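Local coordinates for protein acyl-coenzyme A oxidase 1 (Yarrowia lipolytica, PDB 5Y9D) that catalyses the FAD-dependent oxidation of acyl-CoA to (2E)-enoyl-CoA in peroxisomal fatty acid beta-oxidation, passing the electrons to oxygen to give hydrogen peroxide, at residues 74-79 / 650-655. Residues are numbered along the deposited sequence; the frame is centred on the assembly and turned at random.
Sequences LSVTAD and SDFFIN
Val76 pushes one methyl, CG2, between Phe652 of the short helix 651-654 and Asn655, which leaves the helix with positive phi. Above one face of the Phe652 ring, toward the rim, CG2 lies 4.1 Å from CZ; the same methyl lies over a face of the Asn655 amide, 3.3 Å from OD1 and 3.6 Å from CG. Leu74 O comes in the ring plane at the edge of Phe652, 3.7 Å from CZ. No hydrogen bond joins the two segments. With CG anti to the backbone N (chi1 177°), the Phe652 ring is carried out to the loop, although the CA-CB bond itself does not aim at it. Cutting Asn655 back to an alanine removes the amide and is likely to leave Val76 CG2 with a gap on that flank. Each segment is shaped from within: Asp79 N to Val76 O closes a type I turn, and Ser650 OG, itself hydrogen-bonded to Glu69 OE2, caps the helix by a weak bond from Phe652 N. Asn655 O is hydrogen-bonded to Tyr80 OH. This is plain packing away from the FAD and active-site residues, joining the N-terminal loop between helices 55-70 and 84-98 to the C-terminal helix 651-654, with Val76 also touching Arg94 of helix 84-98 and Asn655 meeting Arg325 of helix 306-334.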
loop_
_atom_site.group_PDB
_atom_site.type_symbol
_atom_site.label_atom_id
_atom_site.label_comp_id
_atom_site.label_asym_id
_atom_site.label_seq_id
_atom_site.Cartn_x
_atom_site.Cartn_y
_atom_site.Cartn_z
ATOM N N LEU A 74 1.269 -7.366 -27.579
ATOM C CA LEU A 74 0.882 -6.597 -26.371
ATOM C C LEU A 74 0.014 -7.339 -25.355
ATOM O O LEU A 74 -0.527 -6.733 -24.429
ATOM C CB LEU A 74 0.096 -5.350 -26.776
ATOM C CG LEU A 74 0.790 -4.342 -27.693
ATOM C CD1 LEU A 74 0.091 -2.989 -27.656
ATOM C CD2 LEU A 74 2.250 -4.185 -27.296
ATOM N N SER A 75 -0.158 -8.638 -25.529
ATOM C CA SER A 75 -1.169 -9.363 -24.751
ATOM C C SER A 75 -0.642 -9.543 -23.336
ATOM O O SER A 75 0.510 -9.894 -23.143
ATOM C CB SER A 75 -1.452 -10.719 -25.390
ATOM O OG SER A 75 -1.975 -11.612 -24.435
ATOM N N VAL A 76 -1.495 -9.338 -22.350
ATOM C CA VAL A 76 -1.069 -9.377 -20.943
ATOM C C VAL A 76 -1.530 -10.622 -20.167
ATOM O O VAL A 76 -1.211 -10.775 -18.993
ATOM C CB VAL A 76 -1.444 -8.055 -20.236
ATOM C CG1 VAL A 76 -0.731 -6.914 -20.941
ATOM C CG2 VAL A 76 -2.954 -7.793 -20.236
ATOM N N THR A 77 -2.216 -11.526 -20.850
ATOM C CA THR A 77 -2.623 -12.821 -20.317
ATOM C C THR A 77 -1.646 -13.480 -19.373
ATOM O O THR A 77 -2.022 -13.888 -18.319
ATOM C CB THR A 77 -2.809 -13.867 -21.458
ATOM O OG1 THR A 77 -3.260 -13.231 -22.662
ATOM C CG2 THR A 77 -3.768 -14.933 -21.050
ATOM N N ALA A 78 -0.396 -13.653 -19.792
ATOM C CA ALA A 78 0.599 -14.397 -18.996
ATOM C C ALA A 78 1.491 -13.491 -18.110
ATOM O O ALA A 78 2.350 -13.981 -17.413
ATOM C CB ALA A 78 1.446 -15.300 -19.905
ATOM N N ASP A 79 1.252 -12.186 -18.106
ATOM C CA ASP A 79 2.151 -11.241 -17.436
ATOM C C ASP A 79 2.297 -11.371 -15.940
ATOM O O ASP A 79 3.302 -10.939 -15.371
ATOM C CB ASP A 79 1.662 -9.822 -17.671
ATOM C CG ASP A 79 1.994 -9.311 -19.034
ATOM O OD1 ASP A 79 2.578 -10.050 -19.841
ATOM O OD2 ASP A 79 1.666 -8.146 -19.302
ATOM N N SER A 650 -13.072 -3.042 -21.794
ATOM C CA SER A 650 -13.252 -4.426 -22.211
ATOM C C SER A 650 -12.571 -5.323 -21.187
ATOM O O SER A 650 -11.915 -4.826 -20.277
ATOM C CB SER A 650 -12.640 -4.638 -23.572
ATOM O OG SER A 650 -11.225 -4.737 -23.495
ATOM N N ASP A 651 -12.719 -6.634 -21.331
ATOM C CA ASP A 651 -12.130 -7.573 -20.367
ATOM C C ASP A 651 -10.608 -7.606 -20.459
ATOM O O ASP A 651 -9.916 -7.938 -19.478
ATOM C CB ASP A 651 -12.714 -8.982 -20.493
ATOM C CG ASP A 651 -14.119 -9.102 -19.864
ATOM O OD1 ASP A 651 -14.557 -8.223 -19.092
ATOM O OD2 ASP A 651 -14.795 -10.100 -20.137
ATOM N N PHE A 652 -10.076 -7.219 -21.598
ATOM C CA PHE A 652 -8.658 -7.135 -21.734
ATOM C C PHE A 652 -8.085 -6.114 -20.716
ATOM O O PHE A 652 -7.079 -6.389 -20.060
ATOM C CB PHE A 652 -8.307 -6.727 -23.183
ATOM C CG PHE A 652 -6.836 -6.543 -23.423
ATOM C CD1 PHE A 652 -6.203 -5.364 -23.054
ATOM C CD2 PHE A 652 -6.079 -7.554 -24.004
ATOM C CE1 PHE A 652 -4.850 -5.192 -23.271
ATOM C CE2 PHE A 652 -4.728 -7.382 -24.223
ATOM C CZ PHE A 652 -4.108 -6.199 -23.875
ATOM N N PHE A 653 -8.691 -4.921 -20.635
ATOM C CA PHE A 653 -8.190 -3.885 -19.707
ATOM C C PHE A 653 -8.578 -4.165 -18.263
ATOM O O PHE A 653 -7.931 -3.671 -17.349
ATOM C CB PHE A 653 -8.592 -2.473 -20.122
ATOM C CG PHE A 653 -8.002 -2.052 -21.435
ATOM C CD1 PHE A 653 -6.761 -1.461 -21.490
ATOM C CD2 PHE A 653 -8.684 -2.276 -22.616
ATOM C CE1 PHE A 653 -6.197 -1.088 -22.693
ATOM C CE2 PHE A 653 -8.136 -1.901 -23.831
ATOM C CZ PHE A 653 -6.884 -1.316 -23.872
ATOM N N ILE A 654 -9.603 -4.981 -18.052
ATOM C CA ILE A 654 -9.857 -5.486 -16.714
ATOM C C ILE A 654 -8.654 -6.303 -16.283
ATOM O O ILE A 654 -8.021 -6.016 -15.262
ATOM C CB ILE A 654 -11.150 -6.324 -16.669
ATOM C CG1 ILE A 654 -12.374 -5.412 -16.855
ATOM C CG2 ILE A 654 -11.286 -7.070 -15.354
ATOM C CD1 ILE A 654 -12.443 -4.241 -15.889
ATOM N N ASN A 655 -8.342 -7.290 -17.112
ATOM C CA ASN A 655 -7.299 -8.262 -16.885
ATOM C C ASN A 655 -7.429 -8.948 -15.510
ATOM O O ASN A 655 -6.445 -9.143 -14.783
ATOM C CB ASN A 655 -5.940 -7.612 -17.093
ATOM C CG ASN A 655 -4.864 -8.628 -17.337
ATOM O OD1 ASN A 655 -3.678 -8.380 -17.114
ATOM N ND2 ASN A 655 -5.274 -9.798 -17.775
#